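Local coordinates for protein 2-aminomuconate 6-semialdehyde dehydrogenase (Burkholderia cenocepacia, PDB 4U3W) that probably oxidises 2-aminomuconate 6-semialdehyde to 2-aminomuconate, as a member of the aldehyde dehydrogenase family, at residues A[324-329]-A[392-397]; A[365-370]-A[401-406]. All coordinates share one frame; numbering follows the deposited sequence.

Interaction 1. Residues A[324-329]-A[392-397]; sequences AALKEQ and PTIWTG
Leu-326 and Ile-394 carry a helix-on-sheet contact in which helix 319-331 lies against a face of the mixed seven-stranded sheet containing strand 393-396, an α/β arrangement consistent with the catalytic domain of aldehyde dehydrogenases. The nearest backbones, at Lys-327 and Ile-394, keep their CA atoms 7.4 Å apart, and the side chain of Ile-394 spans most of that interval.

The contact between side chains is apolar. Methyl CD1 of Ile-394 meets methyl CD2 of Leu-326 at 3.7 Å and lies 3.9 Å from Leu-326 CG, so it bears on one branch of the leucine fork and on the branch point. The two side chains run at a slant to one another. With Ile-394 CG1 anti to the carbonyl carbon (chi1 -61°) and CD1 anti to CA (chi2 166°), the longer arm of the isoleucine reaches out to the helix. Both residues also touch Ile-416 of the adjoining strand 413-419, making a small aliphatic cluster in which Leu-326 and Ile-394 are both buried.

The polar backbone groups of Ile-394 are engaged within the sheet, with Val-372 and Thr-373 of strand 370-373, which is outermost within this chain.

A second apolar approach is to helix backbone. The extended Lys-327 side chain leads away from the strand, while Ile-394 CD1 reaches the foot of that residue, 3.8 Å from Lys-327 CA.

Interaction 2. Residues A[365-370]-A[401-406]; sequences VEEGAT and SARCVR
Glu-367 presents both carboxylate oxygens to the backbone of Arg-403 and Cys-404, one amide N-H to each. Its CG sits anti to the carbonyl carbon (chi1 -67°) and the chain is extended beyond it, which carries the acid across from the Schellman motif closing helix 351-366, where Gly-368 has positive phi. Arg-403 N donates to Glu-367 OE2 at 2.9 Å (N-H...O 149°), and Cys-404 N donates to Glu-367 OE1, also at 2.9 Å (154°). Both oxygens use their syn lone pairs, so this paired grip restrains the rotation of the carboxylate.

Around the bonds, Ala-402 CB packs 3.5 Å from Glu-367 OE1, and Cys-404 SG approaches the same oxygen at 3.4 Å. The Arg-403 side chain crosses that of Glu-367 at about a right angle: its CB lies 3.4 Å from Glu-367 OE2, but the bend farther along turns the guanidinium away to a salt bridge with Glu-407.

Arg-403 NE is 5.2 Å from Glu-367 OE2, beyond salt-bridge contact. The acid is therefore held by two main-chain amides of the short helical turn at about 403-406, which would be expected to stabilise its negative charge.

The centres of interactions 1 and 2 lie 15 Å apart, and their segments alternate along the chain. Contact between them runs through the pairing of two strands: Thr-370 N and Thr-396 O, 3.0 Å apart, probably form a hydrogen bond joining antiparallel strands 370-373 and 393-396. Beside it, Ala-369 CB packs 4.1 Å from Trp-395 CG. Strand 393-396 bears helix 319-331 in interaction 1. In interaction 2 the connections leading into strand 370-373 and out of strand 393-396 are tied together. The two contacts lie about 26 and 27 Å from the centre of the chain, on the same side of it, and neither includes a residue that binds magnesium.

Interaction 1. Residues A[324-329]-A[392-397]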
loop_
_atom_site.group_PDB
_atom_site.type_symbol
_atom_site.label_atom_id
_atom_site.label_comp_id
_atom_site.label_asym_id
_atom_site.label_seq_id
_atom_site.Cartn_x
_atom_site.Cartn_y
_atom_site.Cartn_z
ATOM N N ALA A 324 -22.356 -41.942 1.138
ATOM C CA ALA A 324 -22.025 -43.186 0.447
ATOM C C ALA A 324 -20.776 -43.054 -0.430
ATOM O O ALA A 324 -19.934 -43.924 -0.391
ATOM C CB ALA A 324 -23.241 -43.669 -0.416
ATOM N N ALA A 325 -20.654 -41.983 -1.226
ATOM C CA ALA A 325 -19.451 -41.786 -2.065
ATOM C C ALA A 325 -18.184 -41.568 -1.256
ATOM O O ALA A 325 -17.096 -42.033 -1.613
ATOM C CB ALA A 325 -19.632 -40.587 -3.017
ATOM N N LEU A 326 -18.294 -40.817 -0.181
ATOM C CA LEU A 326 -17.099 -40.595 0.638
ATOM C C LEU A 326 -16.648 -41.898 1.295
ATOM O O LEU A 326 -15.440 -42.157 1.475
ATOM C CB LEU A 326 -17.374 -39.542 1.706
ATOM C CG LEU A 326 -16.105 -39.021 2.434
ATOM C CD1 LEU A 326 -15.259 -38.093 1.521
ATOM C CD2 LEU A 326 -16.505 -38.316 3.700
ATOM N N LYS A 327 -17.625 -42.700 1.691
ATOM C CA LYS A 327 -17.329 -43.983 2.338
ATOM C C LYS A 327 -16.494 -44.856 1.395
ATOM O O LYS A 327 -15.467 -45.413 1.788
ATOM C CB LYS A 327 -18.631 -44.691 2.754
ATOM C CG LYS A 327 -18.428 -46.105 3.308
ATOM C CD LYS A 327 -19.772 -46.804 3.588
ATOM C CE LYS A 327 -19.527 -48.221 4.105
ATOM N NZ LYS A 327 -20.782 -48.911 4.556
ATOM N N GLU A 328 -16.951 -44.978 0.154
ATOM C CA GLU A 328 -16.237 -45.745 -0.866
ATOM C C GLU A 328 -14.792 -45.248 -1.115
ATOM O O GLU A 328 -13.853 -46.038 -1.177
ATOM C CB GLU A 328 -17.076 -45.745 -2.170
ATOM C CG GLU A 328 -16.421 -46.387 -3.365
ATOM C CD GLU A 328 -17.324 -46.373 -4.597
ATOM O OE1 GLU A 328 -18.571 -46.446 -4.445
ATOM O OE2 GLU A 328 -16.786 -46.248 -5.717
ATOM N N GLN A 329 -14.576 -43.942 -1.222
ATOM C CA GLN A 329 -13.209 -43.445 -1.396
ATOM C C GLN A 329 -12.339 -43.631 -0.145
ATOM O O GLN A 329 -11.105 -43.849 -0.234
ATOM C CB GLN A 329 -13.242 -41.951 -1.792
ATOM C CG GLN A 329 -13.939 -41.721 -3.186
ATOM C CD GLN A 329 -13.700 -40.317 -3.748
ATOM O OE1 GLN A 329 -12.842 -39.584 -3.273
ATOM N NE2 GLN A 329 -14.502 -39.929 -4.767
ATOM N N PRO A 392 -9.178 -44.560 8.658
ATOM C CA PRO A 392 -10.038 -43.416 8.322
ATOM C C PRO A 392 -11.457 -43.637 8.835
ATOM O O PRO A 392 -12.003 -44.697 8.607
ATOM C CB PRO A 392 -10.065 -43.400 6.772
ATOM C CG PRO A 392 -9.014 -44.343 6.309
ATOM C CD PRO A 392 -8.656 -45.261 7.467
ATOM N N THR A 393 -12.054 -42.645 9.485
ATOM C CA THR A 393 -13.338 -42.857 10.156
ATOM C C THR A 393 -14.345 -41.781 9.760
ATOM O O THR A 393 -13.983 -40.630 9.626
ATOM C CB THR A 393 -13.125 -42.889 11.696
ATOM O OG1 THR A 393 -12.220 -43.953 11.995
ATOM C CG2 THR A 393 -14.415 -43.085 12.462
ATOM N N ILE A 394 -15.587 -42.191 9.498
ATOM C CA ILE A 394 -16.686 -41.278 9.197
ATOM C C ILE A 394 -17.841 -41.563 10.170
ATOM O O ILE A 394 -18.227 -42.708 10.342
ATOM C CB ILE A 394 -17.182 -41.468 7.728
ATOM C CG1 ILE A 394 -16.079 -41.166 6.696
ATOM C CG2 ILE A 394 -18.448 -40.653 7.431
ATOM C CD1 ILE A 394 -16.507 -41.697 5.273
ATOM N N TRP A 395 -18.373 -40.518 10.813
ATOM C CA TRP A 395 -19.562 -40.627 11.678
ATOM C C TRP A 395 -20.760 -39.858 11.103
ATOM O O TRP A 395 -20.577 -38.882 10.362
ATOM C CB TRP A 395 -19.290 -40.068 13.056
ATOM C CG TRP A 395 -18.234 -40.796 13.837
ATOM C CD1 TRP A 395 -18.053 -42.142 13.921
ATOM C CD2 TRP A 395 -17.195 -40.192 14.626
ATOM N NE1 TRP A 395 -16.960 -42.415 14.721
ATOM C CE2 TRP A 395 -16.424 -41.234 15.167
ATOM C CE3 TRP A 395 -16.863 -38.871 14.934
ATOM C CZ2 TRP A 395 -15.329 -40.998 15.985
ATOM C CZ3 TRP A 395 -15.776 -38.631 15.733
ATOM C CH2 TRP A 395 -15.030 -39.696 16.270
ATOM N N THR A 396 -21.970 -40.287 11.474
ATOM C CA THR A 396 -23.165 -39.456 11.357
ATOM C C THR A 396 -24.043 -39.532 12.628
ATOM O O THR A 396 -23.753 -40.311 13.552
ATOM C CB THR A 396 -24.048 -39.866 10.116
ATOM O OG1 THR A 396 -24.367 -41.252 10.208
ATOM C CG2 THR A 396 -23.310 -39.632 8.809
ATOM N N GLY A 397 -25.113 -38.735 12.688
ATOM C CA GLY A 397 -26.091 -38.892 13.771
ATOM C C GLY A 397 -25.851 -38.121 15.056
ATOM O O GLY A 397 -26.631 -38.216 15.979
#

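Interaction 2. Residues A[365-370]-A[401-406]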
loop_
_atom_site.group_PDB
_atom_site.type_symbol
_atom_site.label_atom_id
_atom_site.label_comp_id
_atom_site.label_asym_id
_atom_site.label_seq_id
_atom_site.Cartn_x
_atom_site.Cartn_y
_atom_site.Cartn_z
ATOM N N VAL A 365 -19.190 -43.240 19.887
ATOM C CA VAL A 365 -20.165 -44.330 19.994
ATOM C C VAL A 365 -21.121 -44.158 21.224
ATOM O O VAL A 365 -22.343 -44.382 21.108
ATOM C CB VAL A 365 -19.452 -45.725 20.075
ATOM C CG1 VAL A 365 -20.446 -46.819 20.423
ATOM C CG2 VAL A 365 -18.776 -46.055 18.766
ATOM N N GLU A 366 -20.582 -43.780 22.394
ATOM C CA GLU A 366 -21.453 -43.512 23.561
ATOM C C GLU A 366 -22.418 -42.325 23.316
ATOM O O GLU A 366 -23.533 -42.308 23.842
ATOM C CB GLU A 366 -20.606 -43.267 24.828
ATOM N N GLU A 367 -21.992 -41.337 22.516
ATOM C CA GLU A 367 -22.824 -40.171 22.243
ATOM C C GLU A 367 -23.867 -40.490 21.161
ATOM O O GLU A 367 -24.661 -39.614 20.796
ATOM C CB GLU A 367 -21.977 -38.945 21.813
ATOM C CG GLU A 367 -21.086 -38.389 22.911
ATOM C CD GLU A 367 -20.441 -37.036 22.602
ATOM O OE1 GLU A 367 -19.804 -36.862 21.532
ATOM O OE2 GLU A 367 -20.549 -36.143 23.478
ATOM N N GLY A 368 -23.862 -41.725 20.647
ATOM C CA GLY A 368 -24.894 -42.160 19.708
ATOM C C GLY A 368 -24.574 -42.082 18.215
ATOM O O GLY A 368 -25.486 -42.101 17.366
ATOM N N ALA A 369 -23.278 -41.990 17.889
ATOM C CA ALA A 369 -22.830 -41.903 16.486
ATOM C C ALA A 369 -23.039 -43.234 15.751
ATOM O O ALA A 369 -22.930 -44.316 16.351
ATOM C CB ALA A 369 -21.326 -41.474 16.406
ATOM N N THR A 370 -23.365 -43.132 14.471
ATOM C CA THR A 370 -23.342 -44.241 13.523
ATOM C C THR A 370 -21.973 -44.309 12.873
ATOM O O THR A 370 -21.555 -43.327 12.246
ATOM C CB THR A 370 -24.391 -44.033 12.426
ATOM O OG1 THR A 370 -25.695 -44.085 13.008
ATOM C CG2 THR A 370 -24.258 -45.077 11.329
ATOM N N SER A 401 -24.227 -30.208 19.638
ATOM C CA SER A 401 -23.792 -30.097 21.025
ATOM C C SER A 401 -22.856 -31.211 21.488
ATOM O O SER A 401 -22.297 -31.132 22.588
ATOM C CB SER A 401 -25.028 -30.099 21.921
ATOM O OG SER A 401 -25.702 -31.324 21.725
ATOM N N ALA A 402 -22.709 -32.268 20.690
ATOM C CA ALA A 402 -21.915 -33.430 21.129
ATOM C C ALA A 402 -20.425 -33.075 21.259
ATOM O O ALA A 402 -19.900 -32.242 20.500
ATOM C CB ALA A 402 -22.094 -34.599 20.182
ATOM N N ARG A 403 -19.756 -33.677 22.259
ATOM C CA ARG A 403 -18.331 -33.413 22.459
ATOM C C ARG A 403 -17.528 -33.811 21.200
ATOM O O ARG A 403 -16.562 -33.147 20.833
ATOM C CB ARG A 403 -17.795 -34.133 23.709
ATOM C CG ARG A 403 -18.465 -33.692 25.028
ATOM C CD ARG A 403 -17.854 -34.451 26.228
ATOM N NE ARG A 403 -16.403 -34.344 26.125
ATOM C CZ ARG A 403 -15.535 -35.204 26.640
ATOM N NH1 ARG A 403 -15.948 -36.266 27.310
ATOM N NH2 ARG A 403 -14.249 -34.994 26.466
ATOM N N CYS A 404 -17.935 -34.878 20.532
ATOM C CA CYS A 404 -17.148 -35.365 19.403
ATOM C C CYS A 404 -17.242 -34.495 18.163
ATOM O O CYS A 404 -16.424 -34.679 17.262
ATOM C CB CYS A 404 -17.540 -36.811 19.044
ATOM S SG CYS A 404 -16.810 -37.991 20.275
ATOM N N VAL A 405 -18.212 -33.577 18.111
ATOM C CA VAL A 405 -18.261 -32.618 17.018
ATOM C C VAL A 405 -17.859 -31.223 17.508
ATOM O O VAL A 405 -17.866 -30.292 16.706
ATOM C CB VAL A 405 -19.655 -32.524 16.345
ATOM C CG1 VAL A 405 -20.086 -33.880 15.887
ATOM C CG2 VAL A 405 -20.725 -31.955 17.285
ATOM N N ARG A 406 -17.515 -31.071 18.797
ATOM C CA ARG A 406 -17.043 -29.762 19.284
ATOM C C ARG A 406 -15.540 -29.771 19.613
ATOM O O ARG A 406 -14.834 -28.765 19.378
ATOM C CB ARG A 406 -17.848 -29.285 20.501
ATOM C CG ARG A 406 -19.320 -29.046 20.203
ATOM C CD ARG A 406 -20.045 -28.304 21.353
ATOM N NE ARG A 406 -19.812 -26.853 21.322
ATOM C CZ ARG A 406 -20.457 -25.999 20.521
ATOM N NH1 ARG A 406 -21.393 -26.427 19.666
ATOM N NH2 ARG A 406 -20.173 -24.697 20.571
#